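Factor essential for expression of methicillin resistance (Staphylococcus aureus, PDB 1LRZ) adds glycines 2 and 3 of the pentaglycine interpeptide bridge of staphylococcal peptidoglycan, taking them from glycyl-tRNA(Gly). Local coordinates at residues 18-23 and 110-115; 156-161 and 391-396; 234-239 and 315-320. All coordinates share one frame; numbering follows the deposited sequence.

Contact 1 of 3, residues 18-23 and 110-115; sequences MPYSHF and YLPYQY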
loop_
_atom_site.group_PDB
_atom_site.type_symbol
_atom_site.label_atom_id
_atom_site.label_comp_id
_atom_site.label_asym_id
_atom_site.label_seq_id
_atom_site.Cartn_x
_atom_site.Cartn_y
_atom_site.Cartn_z
ATOM N N MET A 18 2.090 -0.068 -18.331
ATOM C CA MET A 18 2.424 -1.476 -18.144
ATOM C C MET A 18 2.047 -2.077 -16.795
ATOM O O MET A 18 2.047 -1.390 -15.770
ATOM C CB MET A 18 3.942 -1.670 -18.355
ATOM C CG MET A 18 4.444 -1.478 -19.824
ATOM S SD MET A 18 3.916 -2.827 -20.900
ATOM C CE MET A 18 5.126 -4.020 -20.578
ATOM N N PRO A 19 1.713 -3.374 -16.783
ATOM C CA PRO A 19 1.361 -4.047 -15.527
ATOM C C PRO A 19 2.675 -4.283 -14.789
ATOM O O PRO A 19 3.736 -4.355 -15.413
ATOM C CB PRO A 19 0.728 -5.359 -15.994
ATOM C CG PRO A 19 1.425 -5.619 -17.302
ATOM C CD PRO A 19 1.433 -4.240 -17.938
ATOM N N TYR A 20 2.609 -4.402 -13.469
ATOM C CA TYR A 20 3.800 -4.621 -12.665
ATOM C C TYR A 20 4.898 -3.579 -12.891
ATOM O O TYR A 20 6.065 -3.902 -13.087
ATOM C CB TYR A 20 4.337 -6.045 -12.879
ATOM C CG TYR A 20 3.533 -7.079 -12.107
ATOM C CD1 TYR A 20 3.623 -7.163 -10.711
ATOM C CD2 TYR A 20 2.613 -7.905 -12.752
ATOM C CE1 TYR A 20 2.814 -8.038 -9.976
ATOM C CE2 TYR A 20 1.797 -8.786 -12.023
ATOM C CZ TYR A 20 1.904 -8.842 -10.644
ATOM O OH TYR A 20 1.092 -9.688 -9.925
ATOM N N SER A 21 4.498 -2.319 -12.900
ATOM C CA SER A 21 5.447 -1.224 -12.999
ATOM C C SER A 21 5.344 -0.665 -11.583
ATOM O O SER A 21 4.328 -0.091 -11.211
ATOM C CB SER A 21 4.996 -0.193 -14.038
ATOM O OG SER A 21 3.615 0.096 -13.897
ATOM N N HIS A 22 6.384 -0.875 -10.789
ATOM C CA HIS A 22 6.418 -0.440 -9.384
ATOM C C HIS A 22 6.410 1.082 -9.249
ATOM O O HIS A 22 6.804 1.787 -10.184
ATOM C CB HIS A 22 7.674 -1.015 -8.720
ATOM C CG HIS A 22 7.608 -1.077 -7.227
ATOM N ND1 HIS A 22 8.554 -0.483 -6.419
ATOM C CD2 HIS A 22 6.762 -1.736 -6.397
ATOM C CE1 HIS A 22 8.300 -0.780 -5.155
ATOM N NE2 HIS A 22 7.218 -1.539 -5.113
ATOM N N PHE A 23 5.994 1.589 -8.085
ATOM C CA PHE A 23 5.937 3.033 -7.882
ATOM C C PHE A 23 7.332 3.659 -7.922
ATOM O O PHE A 23 7.455 4.874 -8.033
ATOM C CB PHE A 23 5.217 3.406 -6.565
ATOM C CG PHE A 23 5.864 2.854 -5.316
ATOM C CD1 PHE A 23 5.400 1.671 -4.735
ATOM C CD2 PHE A 23 6.928 3.520 -4.717
ATOM C CE1 PHE A 23 5.984 1.162 -3.574
ATOM C CE2 PHE A 23 7.523 3.017 -3.549
ATOM C CZ PHE A 23 7.049 1.836 -2.980
ATOM N N TYR A 110 9.877 -6.825 -10.309
ATOM C CA TYR A 110 8.520 -6.891 -9.766
ATOM C C TYR A 110 7.856 -7.966 -10.628
ATOM O O TYR A 110 7.007 -7.677 -11.470
ATOM C CB TYR A 110 7.850 -5.528 -9.978
ATOM C CG TYR A 110 6.620 -5.261 -9.128
ATOM C CD1 TYR A 110 5.792 -4.175 -9.411
ATOM C CD2 TYR A 110 6.297 -6.073 -8.035
ATOM C CE1 TYR A 110 4.679 -3.884 -8.633
ATOM C CE2 TYR A 110 5.165 -5.795 -7.243
ATOM C CZ TYR A 110 4.368 -4.694 -7.550
ATOM O OH TYR A 110 3.282 -4.376 -6.775
ATOM N N LEU A 111 8.278 -9.208 -10.405
ATOM C CA LEU A 111 7.827 -10.362 -11.179
ATOM C C LEU A 111 7.318 -11.482 -10.277
ATOM O O LEU A 111 8.089 -12.055 -9.514
ATOM C CB LEU A 111 9.020 -10.884 -12.003
ATOM C CG LEU A 111 8.823 -12.098 -12.914
ATOM C CD1 LEU A 111 7.794 -11.751 -13.971
ATOM C CD2 LEU A 111 10.156 -12.488 -13.572
ATOM N N PRO A 112 6.024 -11.823 -10.371
ATOM C CA PRO A 112 5.475 -12.891 -9.530
ATOM C C PRO A 112 6.170 -14.221 -9.769
ATOM O O PRO A 112 6.591 -14.528 -10.887
ATOM C CB PRO A 112 4.002 -12.953 -9.941
ATOM C CG PRO A 112 3.716 -11.574 -10.446
ATOM C CD PRO A 112 4.976 -11.241 -11.227
ATOM N N TYR A 113 6.253 -15.007 -8.699
ATOM C CA TYR A 113 6.857 -16.327 -8.716
ATOM C C TYR A 113 5.763 -17.341 -8.362
ATOM O O TYR A 113 5.447 -18.229 -9.155
ATOM C CB TYR A 113 7.997 -16.380 -7.690
ATOM C CG TYR A 113 8.470 -17.773 -7.330
ATOM C CD1 TYR A 113 8.677 -18.751 -8.319
ATOM C CD2 TYR A 113 8.738 -18.109 -6.005
ATOM C CE1 TYR A 113 9.133 -20.023 -7.995
ATOM C CE2 TYR A 113 9.201 -19.384 -5.663
ATOM C CZ TYR A 113 9.398 -20.333 -6.661
ATOM O OH TYR A 113 9.873 -21.579 -6.327
ATOM N N GLN A 114 5.174 -17.173 -7.181
ATOM C CA GLN A 114 4.113 -18.051 -6.690
ATOM C C GLN A 114 2.982 -17.249 -6.033
ATOM O O GLN A 114 3.187 -16.112 -5.604
ATOM C CB GLN A 114 4.668 -19.019 -5.630
ATOM C CG GLN A 114 5.803 -19.905 -6.080
ATOM C CD GLN A 114 6.194 -20.913 -5.010
ATOM O OE1 GLN A 114 6.236 -22.113 -5.274
ATOM N NE2 GLN A 114 6.482 -20.428 -3.794
ATOM N N TYR A 115 1.804 -17.868 -5.940
ATOM C CA TYR A 115 0.635 -17.277 -5.290
ATOM C C TYR A 115 0.354 -18.158 -4.080
ATOM O O TYR A 115 0.456 -19.377 -4.171
ATOM C CB TYR A 115 -0.579 -17.310 -6.216
ATOM C CG TYR A 115 -0.368 -16.543 -7.493
ATOM C CD1 TYR A 115 -0.285 -17.199 -8.726
ATOM C CD2 TYR A 115 -0.242 -15.155 -7.469
ATOM C CE1 TYR A 115 -0.079 -16.479 -9.909
ATOM C CE2 TYR A 115 -0.039 -14.428 -8.638
ATOM C CZ TYR A 115 0.043 -15.092 -9.847
ATOM O OH TYR A 115 0.237 -14.362 -10.988
HETATM O O HOH W 1 -0.229 -11.539 -10.868
#

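Contact 2 of 3, residues 156-161 and 391-396; sequences RYHSVL and IEYVGD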
loop_
_atom_site.group_PDB
_atom_site.type_symbol
_atom_site.label_atom_id
_atom_site.label_comp_id
_atom_site.label_asym_id
_atom_site.label_seq_id
_atom_site.Cartn_x
_atom_site.Cartn_y
_atom_site.Cartn_z
ATOM N N ARG A 156 9.876 -9.806 -0.262
ATOM C CA ARG A 156 9.451 -10.639 -1.387
ATOM C C ARG A 156 7.980 -11.052 -1.411
ATOM O O ARG A 156 7.545 -11.699 -2.366
ATOM C CB ARG A 156 10.292 -11.929 -1.476
ATOM C CG ARG A 156 11.664 -11.818 -2.118
ATOM C CD ARG A 156 12.202 -13.211 -2.535
ATOM N NE ARG A 156 11.953 -14.225 -1.511
ATOM C CZ ARG A 156 11.185 -15.296 -1.688
ATOM N NH1 ARG A 156 10.590 -15.512 -2.859
ATOM N NH2 ARG A 156 10.990 -16.139 -0.684
ATOM N N TYR A 157 7.214 -10.690 -0.386
ATOM C CA TYR A 157 5.804 -11.073 -0.338
ATOM C C TYR A 157 4.855 -9.895 -0.154
ATOM O O TYR A 157 5.091 -9.030 0.689
ATOM C CB TYR A 157 5.543 -12.061 0.803
ATOM C CG TYR A 157 6.364 -13.331 0.773
ATOM C CD1 TYR A 157 7.708 -13.335 1.174
ATOM C CD2 TYR A 157 5.791 -14.537 0.375
ATOM C CE1 TYR A 157 8.460 -14.526 1.179
ATOM C CE2 TYR A 157 6.529 -15.723 0.378
ATOM C CZ TYR A 157 7.857 -15.709 0.781
ATOM O OH TYR A 157 8.569 -16.889 0.804
ATOM N N HIS A 158 3.780 -9.881 -0.944
ATOM C CA HIS A 158 2.750 -8.841 -0.865
ATOM C C HIS A 158 1.382 -9.489 -0.635
ATOM O O HIS A 158 1.138 -10.604 -1.090
ATOM C CB HIS A 158 2.648 -8.041 -2.174
ATOM C CG HIS A 158 3.802 -7.121 -2.433
ATOM N ND1 HIS A 158 3.955 -6.448 -3.628
ATOM C CD2 HIS A 158 4.849 -6.753 -1.656
ATOM C CE1 HIS A 158 5.048 -5.707 -3.576
ATOM N NE2 HIS A 158 5.611 -5.873 -2.390
ATOM N N SER A 159 0.503 -8.780 0.075
ATOM C CA SER A 159 -0.874 -9.225 0.305
ATOM C C SER A 159 -1.625 -8.314 -0.667
ATOM O O SER A 159 -1.652 -7.095 -0.479
ATOM C CB SER A 159 -1.324 -8.928 1.731
ATOM O OG SER A 159 -2.734 -9.077 1.823
ATOM N N VAL A 160 -2.241 -8.898 -1.688
ATOM C CA VAL A 160 -2.889 -8.113 -2.735
ATOM C C VAL A 160 -4.364 -8.423 -2.965
ATOM O O VAL A 160 -4.745 -9.581 -3.092
ATOM C CB VAL A 160 -2.129 -8.331 -4.067
ATOM C CG1 VAL A 160 -2.695 -7.425 -5.164
ATOM C CG2 VAL A 160 -0.633 -8.080 -3.847
ATOM N N LEU A 161 -5.172 -7.370 -3.035
ATOM C CA LEU A 161 -6.611 -7.487 -3.255
ATOM C C LEU A 161 -6.946 -7.117 -4.696
ATOM O O LEU A 161 -6.731 -5.979 -5.131
ATOM C CB LEU A 161 -7.364 -6.553 -2.308
ATOM C CG LEU A 161 -8.897 -6.515 -2.407
ATOM C CD1 LEU A 161 -9.474 -7.904 -2.101
ATOM C CD2 LEU A 161 -9.429 -5.487 -1.406
ATOM N N ILE A 391 1.150 -12.767 -2.936
ATOM C CA ILE A 391 1.938 -12.918 -4.148
ATOM C C ILE A 391 3.402 -12.944 -3.717
ATOM O O ILE A 391 3.869 -12.038 -3.024
ATOM C CB ILE A 391 1.728 -11.767 -5.161
ATOM C CG1 ILE A 391 0.262 -11.740 -5.613
ATOM C CG2 ILE A 391 2.666 -11.976 -6.396
ATOM C CD1 ILE A 391 -0.067 -10.596 -6.586
ATOM N N GLU A 392 4.099 -14.015 -4.081
ATOM C CA GLU A 392 5.519 -14.149 -3.766
ATOM C C GLU A 392 6.275 -13.837 -5.046
ATOM O O GLU A 392 5.977 -14.420 -6.099
ATOM C CB GLU A 392 5.851 -15.574 -3.311
ATOM C CG GLU A 392 7.358 -15.801 -3.087
ATOM C CD GLU A 392 7.681 -17.228 -2.658
ATOM O OE1 GLU A 392 8.883 -17.545 -2.455
ATOM O OE2 GLU A 392 6.733 -18.037 -2.516
ATOM N N TYR A 393 7.243 -12.927 -4.962
ATOM C CA TYR A 393 8.019 -12.538 -6.129
ATOM C C TYR A 393 9.320 -13.338 -6.255
ATOM O O TYR A 393 9.751 -13.991 -5.307
ATOM C CB TYR A 393 8.307 -11.035 -6.087
ATOM C CG TYR A 393 7.042 -10.208 -6.023
ATOM C CD1 TYR A 393 6.577 -9.711 -4.806
ATOM C CD2 TYR A 393 6.264 -9.996 -7.165
ATOM C CE1 TYR A 393 5.374 -9.026 -4.709
ATOM C CE2 TYR A 393 5.044 -9.311 -7.086
ATOM C CZ TYR A 393 4.606 -8.827 -5.850
ATOM O OH TYR A 393 3.421 -8.131 -5.748
ATOM N N VAL A 394 9.942 -13.290 -7.429
ATOM C CA VAL A 394 11.167 -14.048 -7.664
ATOM C C VAL A 394 12.322 -13.698 -6.736
ATOM O O VAL A 394 13.124 -14.566 -6.399
ATOM C CB VAL A 394 11.645 -13.911 -9.126
ATOM C CG1 VAL A 394 10.641 -14.609 -10.056
ATOM C CG2 VAL A 394 11.784 -12.442 -9.505
ATOM N N GLY A 395 12.409 -12.440 -6.315
ATOM C CA GLY A 395 13.491 -12.061 -5.419
ATOM C C GLY A 395 14.609 -11.250 -6.055
ATOM O O GLY A 395 14.410 -10.556 -7.063
ATOM N N ASP A 396 15.798 -11.364 -5.469
ATOM C CA ASP A 396 16.977 -10.611 -5.893
ATOM C C ASP A 396 18.055 -11.387 -6.631
ATOM O O ASP A 396 18.343 -12.536 -6.306
ATOM C CB ASP A 396 17.612 -9.960 -4.675
ATOM C CG ASP A 396 16.641 -9.095 -3.919
ATOM O OD1 ASP A 396 15.728 -9.656 -3.265
ATOM O OD2 ASP A 396 16.788 -7.856 -3.991
HETATM O O HOH W 2 7.006 -18.834 0.109
#

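Contact 3 of 3, residues 234-239 and 315-320; sequences DRVLVP and AGFFFI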
loop_
_atom_site.group_PDB
_atom_site.type_symbol
_atom_site.label_atom_id
_atom_site.label_comp_id
_atom_site.label_asym_id
_atom_site.label_seq_id
_atom_site.Cartn_x
_atom_site.Cartn_y
_atom_site.Cartn_z
ATOM N N ASP A 234 0.993 14.056 -6.881
ATOM C CA ASP A 234 -0.332 13.450 -6.843
ATOM C C ASP A 234 -0.310 11.930 -6.796
ATOM O O ASP A 234 -1.366 11.298 -6.742
ATOM C CB ASP A 234 -1.169 13.885 -8.036
ATOM C CG ASP A 234 -0.528 13.520 -9.351
ATOM O OD1 ASP A 234 -1.267 13.324 -10.333
ATOM O OD2 ASP A 234 0.712 13.443 -9.395
ATOM N N ARG A 235 0.879 11.342 -6.816
ATOM C CA ARG A 235 0.974 9.891 -6.758
ATOM C C ARG A 235 1.184 9.384 -5.339
ATOM O O ARG A 235 1.568 8.236 -5.112
ATOM C CB ARG A 235 2.050 9.404 -7.716
ATOM C CG ARG A 235 1.708 9.878 -9.124
ATOM C CD ARG A 235 2.158 8.935 -10.167
ATOM N NE ARG A 235 1.765 9.380 -11.500
ATOM C CZ ARG A 235 1.987 8.664 -12.593
ATOM N NH1 ARG A 235 1.613 9.121 -13.786
ATOM N NH2 ARG A 235 2.579 7.480 -12.483
ATOM N N VAL A 236 0.930 10.268 -4.381
ATOM C CA VAL A 236 1.004 9.904 -2.975
ATOM C C VAL A 236 -0.137 10.608 -2.240
ATOM O O VAL A 236 -0.452 11.756 -2.527
ATOM C CB VAL A 236 2.375 10.287 -2.342
ATOM C CG1 VAL A 236 2.666 11.770 -2.538
ATOM C CG2 VAL A 236 2.366 9.945 -0.857
ATOM N N LEU A 237 -0.768 9.904 -1.304
ATOM C CA LEU A 237 -1.853 10.471 -0.517
ATOM C C LEU A 237 -1.654 9.988 0.909
ATOM O O LEU A 237 -1.179 8.867 1.130
ATOM C CB LEU A 237 -3.221 10.014 -1.050
ATOM C CG LEU A 237 -3.725 10.690 -2.331
ATOM C CD1 LEU A 237 -5.048 10.054 -2.766
ATOM C CD2 LEU A 237 -3.892 12.193 -2.071
ATOM N N VAL A 238 -2.015 10.841 1.866
ATOM C CA VAL A 238 -1.855 10.545 3.286
ATOM C C VAL A 238 -3.195 10.679 4.004
ATOM O O VAL A 238 -3.448 11.670 4.695
ATOM C CB VAL A 238 -0.844 11.525 3.951
ATOM C CG1 VAL A 238 -0.602 11.135 5.416
ATOM C CG2 VAL A 238 0.475 11.524 3.178
ATOM N N PRO A 239 -4.081 9.687 3.837
ATOM C CA PRO A 239 -5.374 9.787 4.515
ATOM C C PRO A 239 -5.245 9.688 6.036
ATOM O O PRO A 239 -4.448 8.908 6.553
ATOM C CB PRO A 239 -6.167 8.622 3.926
ATOM C CG PRO A 239 -5.084 7.594 3.617
ATOM C CD PRO A 239 -3.990 8.452 3.029
ATOM N N ALA A 315 -3.886 6.630 10.417
ATOM C CA ALA A 315 -3.381 7.278 9.212
ATOM C C ALA A 315 -2.598 6.288 8.368
ATOM O O ALA A 315 -2.117 5.262 8.870
ATOM C CB ALA A 315 -2.490 8.472 9.576
ATOM N N GLY A 316 -2.480 6.603 7.081
ATOM C CA GLY A 316 -1.751 5.748 6.169
ATOM C C GLY A 316 -1.031 6.579 5.129
ATOM O O GLY A 316 -1.424 7.716 4.834
ATOM N N PHE A 317 0.031 6.006 4.577
ATOM C CA PHE A 317 0.832 6.660 3.543
ATOM C C PHE A 317 0.633 5.785 2.300
ATOM O O PHE A 317 1.040 4.620 2.285
ATOM C CB PHE A 317 2.299 6.661 3.956
ATOM C CG PHE A 317 3.114 7.718 3.284
ATOM C CD1 PHE A 317 3.084 9.032 3.743
ATOM C CD2 PHE A 317 3.931 7.401 2.208
ATOM C CE1 PHE A 317 3.861 10.015 3.141
ATOM C CE2 PHE A 317 4.712 8.384 1.598
ATOM C CZ PHE A 317 4.674 9.693 2.073
ATOM N N PHE A 318 0.011 6.343 1.265
ATOM C CA PHE A 318 -0.297 5.582 0.061
ATOM C C PHE A 318 0.323 6.076 -1.236
ATOM O O PHE A 318 0.354 7.278 -1.502
ATOM C CB PHE A 318 -1.811 5.549 -0.168
ATOM C CG PHE A 318 -2.576 4.702 0.811
ATOM C CD1 PHE A 318 -2.821 5.151 2.104
ATOM C CD2 PHE A 318 -3.075 3.454 0.421
ATOM C CE1 PHE A 318 -3.550 4.373 3.006
ATOM C CE2 PHE A 318 -3.802 2.667 1.306
ATOM C CZ PHE A 318 -4.043 3.128 2.610
ATOM N N PHE A 319 0.796 5.135 -2.053
ATOM C CA PHE A 319 1.335 5.466 -3.372
ATOM C C PHE A 319 0.247 5.111 -4.387
ATOM O O PHE A 319 -0.390 4.048 -4.299
ATOM C CB PHE A 319 2.622 4.687 -3.634
ATOM C CG PHE A 319 3.742 5.072 -2.710
ATOM C CD1 PHE A 319 4.534 4.101 -2.106
ATOM C CD2 PHE A 319 3.971 6.413 -2.401
ATOM C CE1 PHE A 319 5.539 4.461 -1.204
ATOM C CE2 PHE A 319 4.981 6.781 -1.499
ATOM C CZ PHE A 319 5.762 5.803 -0.901
ATOM N N ILE A 320 0.022 6.006 -5.344
ATOM C CA ILE A 320 -1.028 5.803 -6.325
ATOM C C ILE A 320 -0.512 5.890 -7.750
ATOM O O ILE A 320 -0.004 6.921 -8.183
ATOM C CB ILE A 320 -2.168 6.855 -6.144
ATOM C CG1 ILE A 320 -2.757 6.757 -4.729
ATOM C CG2 ILE A 320 -3.256 6.650 -7.187
ATOM C CD1 ILE A 320 -1.943 7.471 -3.686
#

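Contact 1 of 3, residues 18-23 and 110-115
Tyr-20 and His-22 hold the ring of Tyr-110 between them, each turning an edge to one of its faces. On one side CD1 of Tyr-20 stands over the ring centre, 3.9 Å from Tyr-110 CG, with the planes 86° apart in a T-shaped pair. Over the opposite face CD2 of His-22 lies nearer the rim, 3.7 Å from Tyr-110 CE1, in a second edge-to-face pair with planes at 79°. CG of Tyr-110 is anti to its backbone N (chi1 -162°), which puts CG beneath Tyr-20 CD1; the His-22 edge meets the ring farther out, at CE1 and CZ. A CH-pi contact extends the cluster: Pro-112 and Tyr-20 meet tip to tip, Pro-112 CD over the centre of the Tyr-20 ring and Pro-112 CG 3.3 Å from Tyr-20 CZ. This packing joins the two sheets of the FemABX fold. The loop 18-23, between helices 8-16 and 27-35, rests on strand 67-78 of the seven-stranded sheet, while 110-115 leads into strand 112-116 of the nine-stranded one. Hydrogen bonds hold the polar ends. A water links Tyr-20 OH to Tyr-115 OH, lying 2.9 Å from the latter, and Tyr-20 OH also bonds Arg-360. Tyr-110 OH bonds that same arginine and Glu-324. Both nitrogens of His-22 are engaged, ND1 with Thr-24 and NE2 with Tyr-364 OH, fixing the rotation of the imidazole.

Contact 2 of 3, residues 156-161 and 391-396
Arg-156 and Glu-392 form a buried salt bridge, their side chains running side by side in the same direction. NH1 of Arg-156 gives its closest bond, 2.7 Å, to Glu-392 OE1, meeting the anti lone pair and staying near the guanidinium plane. The same NH1 also donates to Tyr-393 O at 3.0 Å; a weak bond from NH2 to OE1 adds to the bridge. Glu-392 CG is anti to the backbone N (chi1 175°) and the chain beyond is extended, alongside the Tyr-157 ring, whose plane is 28° from the carboxylate. Arg-156 CD comes within 3.4 Å of Gly-395 CA, where a CB would clash with it. On the other face of the sheet the side chains of His-158 and Tyr-393 cross at about a right angle, the edge of Tyr-393 turned to the imidazole face in an edge-to-face pair with planes at 70°. His-158 ND1 makes a weak hydrogen bond, 2.8 Å long, to Tyr-393 OH. Val-160 CG2 packs on Ile-391 CD1 at 3.8 Å. The frame beneath is an antiparallel pairing in the nine-stranded sheet, where the late strand 389-393 lies between strands 112-116 and 157-162. His-158 and Ile-391 are a hydrogen-bonded pair, and Tyr-393 N reaches Arg-156 O at 2.9 Å. Further out, a water joins Tyr-157 OH to Glu-392 OE2, Gln-114 donates to that same OE2, and Arg-156 NE donates a hydrogen bond to His-146 O.

Contact 3 of 3, residues 234-239 and 315-320
Residues 235-239 run antiparallel to strand 315-320, the two directions 158° apart, with Leu-237 and Phe-318 as a hydrogen-bonded pair. Ile-320 N and Gly-316 N extend the ladder to Arg-235 O and Pro-239 O, the first donor standing 52° above the carbonyl plane. Val-236 and Phe-319 are a non-hydrogen-bonded pair, and on their face Val-236 CG2 makes a CH-pi contact over one face of the Phe-317 ring, offset toward the rim and 3.7 Å from Phe-317 CE2. CG2 is anti to the backbone N, leaving CG1 in the crowded position between N and the carbonyl carbon (chi1 55°). Val-238 CG2 meets CD1 of the Phe-317 ring at 3.7 Å, and helix 222-232 covers this side. On the face of Leu-237, Ile-320 CD1 lies 3.9 Å from Leu-237 CB, the two side chains crossing at about a right angle. Pro-239 CG presses on Phe-318 CE1 at 3.6 Å, and helix 341-355 packs against Leu-237, Phe-318 and Ile-320. Arg-235 lays its CB, CG and CD beside Ile-320 O and sends its guanidinium to Asp-16 and Asn-321. The chain runs from one strand to the other through the long helices 245-272 and 277-307. Apolar side chains pack on both faces and almost no polar side chain bonds across, so the register is set by the main chain.

How the contacts relate
All three contacts reach the nine-stranded mixed sheet. Contacts 1 and 2 are neighbours, their centres 8 Å apart, because strands 112-116 and 389-393 pair directly: Tyr-113 N probably bonds Glu-392 O, and the Tyr-110 ring touches Tyr-393 OH. Contact 3 lies about 20 Å from contact 1 and 21 Å from contact 2, centre to centre, toward the other side of the sheet, yet Phe-23 of contact 1 packs on Phe-319 of contact 3. Along the chain contact 1 closes first; both segments of contact 3 then fall between the two halves of contact 2. Late strand 389-393 thus inserts between 112-116 and 157-162, completing the sheet near the chain's end, and 397-400 then enters the seven-stranded sheet.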